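Local atomic coordinates of transcriptional activator, putative (Pyrococcus furiosus, PDB entry 1RTW), a protein that is of unknown function but belongs to the all-helical TENA/THI-4/PQQC family, and bears the name of a putative transcriptional activator. Residues F22-E25 with M26-T30; V190-E193 with V194-E198. All coordinates share one frame; numbering follows the deposited sequence.

Contact 1: residues F22-E25 with M26-T30; sequences FLIE and MAENT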
loop_
_atom_site.group_PDB
_atom_site.type_symbol
_atom_site.label_atom_id
_atom_site.label_comp_id
_atom_site.label_asym_id
_atom_site.label_seq_id
_atom_site.Cartn_x
_atom_site.Cartn_y
_atom_site.Cartn_z
ATOM N N PHE B 22 -10.582 16.097 30.504
ATOM C CA PHE B 22 -11.039 16.991 29.448
ATOM C C PHE B 22 -12.559 17.025 29.310
ATOM O O PHE B 22 -13.137 18.088 29.073
ATOM C CB PHE B 22 -10.399 16.597 28.113
ATOM C CG PHE B 22 -10.670 17.565 26.994
ATOM C CD1 PHE B 22 -11.754 17.381 26.143
ATOM C CD2 PHE B 22 -9.816 18.644 26.771
ATOM C CE1 PHE B 22 -11.982 18.253 25.085
ATOM C CE2 PHE B 22 -10.032 19.526 25.712
ATOM C CZ PHE B 22 -11.120 19.329 24.866
ATOM N N LEU B 23 -13.198 15.865 29.453
ATOM C CA LEU B 23 -14.649 15.763 29.336
ATOM C C LEU B 23 -15.380 16.381 30.522
ATOM O O LEU B 23 -16.464 16.937 30.359
ATOM C CB LEU B 23 -15.073 14.305 29.137
ATOM C CG LEU B 23 -14.419 13.569 27.954
ATOM C CD1 LEU B 23 -14.984 12.172 27.837
ATOM C CD2 LEU B 23 -14.628 14.320 26.651
ATOM N N ILE B 24 -14.790 16.281 31.711
ATOM C CA ILE B 24 -15.382 16.857 32.916
ATOM C C ILE B 24 -15.410 18.371 32.773
ATOM O O ILE B 24 -16.391 19.025 33.135
ATOM C CB ILE B 24 -14.549 16.535 34.174
ATOM C CG1 ILE B 24 -14.553 15.034 34.448
ATOM C CG2 ILE B 24 -15.085 17.304 35.376
ATOM C CD1 ILE B 24 -13.606 14.626 35.566
ATOM N N GLU B 25 -14.331 18.918 32.228
ATOM C CA GLU B 25 -14.225 20.354 32.062
ATOM C C GLU B 25 -15.141 20.874 30.974
ATOM O O GLU B 25 -15.668 21.977 31.085
ATOM C CB GLU B 25 -12.772 20.755 31.831
ATOM C CG GLU B 25 -11.882 20.381 33.006
ATOM C CD GLU B 25 -10.459 20.880 32.878
ATOM O OE1 GLU B 25 -10.091 21.457 31.836
ATOM O OE2 GLU B 25 -9.707 20.687 33.847
HETATM N N MSE B 26 -15.340 20.074 29.931
HETATM C CA MSE B 26 -16.246 20.450 28.851
HETATM C C MSE B 26 -17.664 20.505 29.431
HETATM O O MSE B 26 -18.415 21.451 29.175
HETATM C CB MSE B 26 -16.210 19.405 27.730
HETATM C CG MSE B 26 -14.978 19.436 26.842
HETATM SE SE MSE B 26 -14.972 20.864 25.534
HETATM C CE MSE B 26 -16.804 20.782 24.983
ATOM N N ALA B 27 -17.987 19.501 30.248
ATOM C CA ALA B 27 -19.300 19.362 30.881
ATOM C C ALA B 27 -19.616 20.418 31.934
ATOM O O ALA B 27 -20.767 20.834 32.063
ATOM C CB ALA B 27 -19.458 17.964 31.478
ATOM N N GLU B 28 -18.602 20.845 32.680
ATOM C CA GLU B 28 -18.775 21.849 33.721
ATOM C C GLU B 28 -18.384 23.237 33.231
ATOM O O GLU B 28 -18.486 24.211 33.975
ATOM C CB GLU B 28 -17.932 21.486 34.947
ATOM C CG GLU B 28 -18.306 20.150 35.596
ATOM C CD GLU B 28 -17.451 19.806 36.816
ATOM O OE1 GLU B 28 -16.613 20.640 37.226
ATOM O OE2 GLU B 28 -17.617 18.692 37.371
ATOM N N ASN B 29 -17.931 23.315 31.982
ATOM C CA ASN B 29 -17.490 24.565 31.363
ATOM C C ASN B 29 -16.284 25.216 32.016
ATOM O O ASN B 29 -16.016 26.406 31.813
ATOM C CB ASN B 29 -18.634 25.564 31.243
ATOM C CG ASN B 29 -19.235 25.572 29.865
ATOM O OD1 ASN B 29 -20.271 24.947 29.622
ATOM N ND2 ASN B 29 -18.571 26.256 28.935
ATOM N N THR B 30 -15.544 24.410 32.774
ATOM C CA THR B 30 -14.340 24.852 33.461
ATOM C C THR B 30 -13.148 24.787 32.507
ATOM O O THR B 30 -12.026 25.131 32.877
ATOM C CB THR B 30 -14.030 23.947 34.674
ATOM O OG1 THR B 30 -13.896 22.591 34.237
ATOM C CG2 THR B 30 -15.141 24.024 35.707
#
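Phe22 and Met26, one turn apart on the short helix 21-28, make a local Met-aromatic contact, and beyond them the same helix ends in a turn through Asn29 and Thr30. Met26 is a selenomethionine. Its CG lies 3.7 Å from CE1 of Phe22, and the selenium atom SE sits 4.8 Å from the centre of the Phe22 ring, 43° off the ring normal, an oblique approach. The two side chains run side by side in the same direction. With Met26 CG beside its own backbone N (chi1 -75°), the chain leans back toward the preceding turn; the bend at chi2 then sets the selenium by the ring, and the one at chi3 turns the terminal methyl away from it. Trp39 and Trp202 also meet the Phe22 ring, and Trp136 of helix 118-142 touches Met26, so this pair lies in a buried aromatic cluster. Facing elsewhere, Ile24 and Glu28 form a more open pair: CG2 of Ile24 is 3.5 Å from OE2 of the extended Glu28, a methyl beside a carboxylate oxygen. Glu25 and Thr30 cross at about a right angle, OG1 of Thr30 resting 3.2 Å from CB of Glu25, while OE1 of Glu25 makes a weak hydrogen bond to Tyr206. Helical bonding is regular up to Glu28, whose N is 2.9 Å from the O of Ile24. Asn29 then takes a positive phi of 63°, which carries the chain out of the helix. Two weak backbone bonds close this end: Thr30 N to Glu25 O (3.0 Å) and, within the turn, Asn29 N to Met26 O (3.4 Å). Their pairing around a residue of positive phi is the pattern of a Schellman motif at a helix C-terminus.

Contact 2: residues V190-E193 with V194-E198; sequences VFKE and VSKFE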
loop_
_atom_site.group_PDB
_atom_site.type_symbol
_atom_site.label_atom_id
_atom_site.label_comp_id
_atom_site.label_asym_id
_atom_site.label_seq_id
_atom_site.Cartn_x
_atom_site.Cartn_y
_atom_site.Cartn_z
ATOM N N VAL B 190 -5.569 -4.955 18.059
ATOM C CA VAL B 190 -5.659 -3.636 17.459
ATOM C C VAL B 190 -6.668 -2.780 18.221
ATOM O O VAL B 190 -6.397 -1.608 18.500
ATOM C CB VAL B 190 -5.986 -3.713 15.944
ATOM C CG1 VAL B 190 -6.318 -2.344 15.397
ATOM C CG2 VAL B 190 -4.785 -4.262 15.190
ATOM N N PHE B 191 -7.795 -3.378 18.608
ATOM C CA PHE B 191 -8.827 -2.654 19.357
ATOM C C PHE B 191 -8.251 -2.130 20.678
ATOM O O PHE B 191 -8.520 -0.994 21.086
ATOM C CB PHE B 191 -10.048 -3.552 19.625
ATOM C CG PHE B 191 -11.226 -2.817 20.233
ATOM C CD1 PHE B 191 -11.298 -2.588 21.610
ATOM C CD2 PHE B 191 -12.243 -2.319 19.420
ATOM C CE1 PHE B 191 -12.362 -1.870 22.166
ATOM C CE2 PHE B 191 -13.310 -1.601 19.962
ATOM C CZ PHE B 191 -13.370 -1.375 21.339
ATOM N N LYS B 192 -7.461 -2.975 21.339
ATOM C CA LYS B 192 -6.819 -2.619 22.599
ATOM C C LYS B 192 -5.865 -1.447 22.398
ATOM O O LYS B 192 -5.898 -0.469 23.146
ATOM C CB LYS B 192 -6.039 -3.817 23.148
ATOM C CG LYS B 192 -5.182 -3.513 24.370
ATOM C CD LYS B 192 -4.514 -4.773 24.910
ATOM C CE LYS B 192 -5.553 -5.784 25.378
ATOM N NZ LYS B 192 -4.938 -7.081 25.769
ATOM N N GLU B 193 -5.040 -1.543 21.362
ATOM C CA GLU B 193 -4.065 -0.510 21.067
ATOM C C GLU B 193 -4.751 0.803 20.684
ATOM O O GLU B 193 -4.341 1.865 21.152
ATOM C CB GLU B 193 -3.106 -1.001 19.971
ATOM C CG GLU B 193 -1.825 -0.187 19.805
ATOM C CD GLU B 193 -0.870 -0.263 21.003
ATOM O OE1 GLU B 193 0.116 0.511 21.015
ATOM O OE2 GLU B 193 -1.081 -1.098 21.917
ATOM N N VAL B 194 -5.814 0.734 19.878
ATOM C CA VAL B 194 -6.521 1.954 19.491
ATOM C C VAL B 194 -7.166 2.585 20.728
ATOM O O VAL B 194 -7.213 3.815 20.856
ATOM C CB VAL B 194 -7.574 1.711 18.361
ATOM C CG1 VAL B 194 -8.375 2.992 18.076
ATOM C CG2 VAL B 194 -6.878 1.270 17.093
ATOM N N SER B 195 -7.592 1.734 21.663
ATOM C CA SER B 195 -8.208 2.183 22.914
ATOM C C SER B 195 -7.237 3.029 23.730
ATOM O O SER B 195 -7.609 4.079 24.254
ATOM C CB SER B 195 -8.668 0.983 23.748
ATOM O OG SER B 195 -9.790 0.355 23.165
ATOM N N LYS B 196 -5.994 2.565 23.828
ATOM C CA LYS B 196 -4.941 3.273 24.556
ATOM C C LYS B 196 -4.657 4.631 23.912
ATOM O O LYS B 196 -4.427 5.626 24.600
ATOM C CB LYS B 196 -3.659 2.433 24.578
ATOM C CG LYS B 196 -3.750 1.188 25.444
ATOM C CD LYS B 196 -2.456 0.384 25.421
ATOM C CE LYS B 196 -2.618 -0.940 26.195
ATOM N NZ LYS B 196 -1.377 -1.784 26.210
ATOM N N PHE B 197 -4.670 4.655 22.583
ATOM C CA PHE B 197 -4.434 5.874 21.828
ATOM C C PHE B 197 -5.545 6.882 22.077
ATOM O O PHE B 197 -5.275 8.072 22.224
ATOM C CB PHE B 197 -4.307 5.566 20.336
ATOM C CG PHE B 197 -2.909 5.228 19.905
ATOM C CD1 PHE B 197 -1.860 6.103 20.164
ATOM C CD2 PHE B 197 -2.645 4.061 19.212
ATOM C CE1 PHE B 197 -0.564 5.820 19.732
ATOM C CE2 PHE B 197 -1.357 3.769 18.778
ATOM C CZ PHE B 197 -0.314 4.652 19.037
ATOM N N GLU B 198 -6.782 6.396 22.146
ATOM C CA GLU B 198 -7.942 7.250 22.411
ATOM C C GLU B 198 -7.816 7.884 23.793
ATOM O O GLU B 198 -8.058 9.078 23.977
ATOM C CB GLU B 198 -9.236 6.426 22.366
ATOM C CG GLU B 198 -9.774 6.170 20.963
ATOM C CD GLU B 198 -10.229 7.448 20.272
ATOM O OE1 GLU B 198 -10.932 8.251 20.911
ATOM O OE2 GLU B 198 -9.881 7.667 19.095
#
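Ser195 folds back on Phe191, one turn earlier in helix 181-201, and this side of the helix is the tightly packed one. The OG of Ser195 donates to the O of Phe191 at 2.8 Å, and the Ser195 N reaches the same oxygen at 2.9 Å from the opposite face of the carbonyl plane, so two bonds from one residue grip a single buried acceptor. The rotation that allows this sets OG beside its own backbone N (chi1 -71°). OG also lies 3.5 Å from CE1 of Phe191, oblique to the ring, and has a further hydrogen bond with NE1 of Trp14. Next to it, Val190 and Val194 meet through methyls, CG1 to CG2, at 4.0 Å; Tyr108 and Tyr105 of helix 100-115 cover these valines, and Cys127 of helix 118-142 touches Phe191, Val194 and Ser195. Glu193 and Phe197 mark a transition. The carboxylate plane of Glu193 stands at 90° to the Phe197 ring, whose CE2 is 4.1 Å from CG of Glu193, and Phe197 stacks on Tyr105. OE1 of Glu193 forms a salt bridge with Lys103 of the second subunit. The looser, solvent side carries Lys192 and Lys196, which lie side by side with only their aliphatic parts close, CG to CE at 4.1 Å; their NZ atoms are 6.4 Å apart. NZ of Lys196 remains 4.4 Å from OE2 of Glu193, beyond a salt bridge, and NZ of Lys192 has a long, weak ion pair with Glu189, so any repulsion between the two lysines is probably eased by nearby acidic groups. Such a split between a sealed face and a charged one is that of an amphipathic helix in an all-helical bundle, here also touching a subunit interface.

Overall arrangement
Contacts 1 and 2 lie in series along the chain, on helices 21-28 and 181-201, and do not touch: their centres are 23 Å apart and their nearest atoms about 9 Å. Contact 2 is the more central, about 10 Å from the centre of the chain, against about 19 Å for contact 1. Helix 118-142 runs past both, meeting residues 190-198 through Cys127 and Ala131 and residues 22-27 through Ala135, Trp136, Trp138 and Val139. A second connection is Trp202, just beyond helix 181-201, which packs on Phe22 and Leu23. Of the two, contact 2 alone reaches another chain of the assembly.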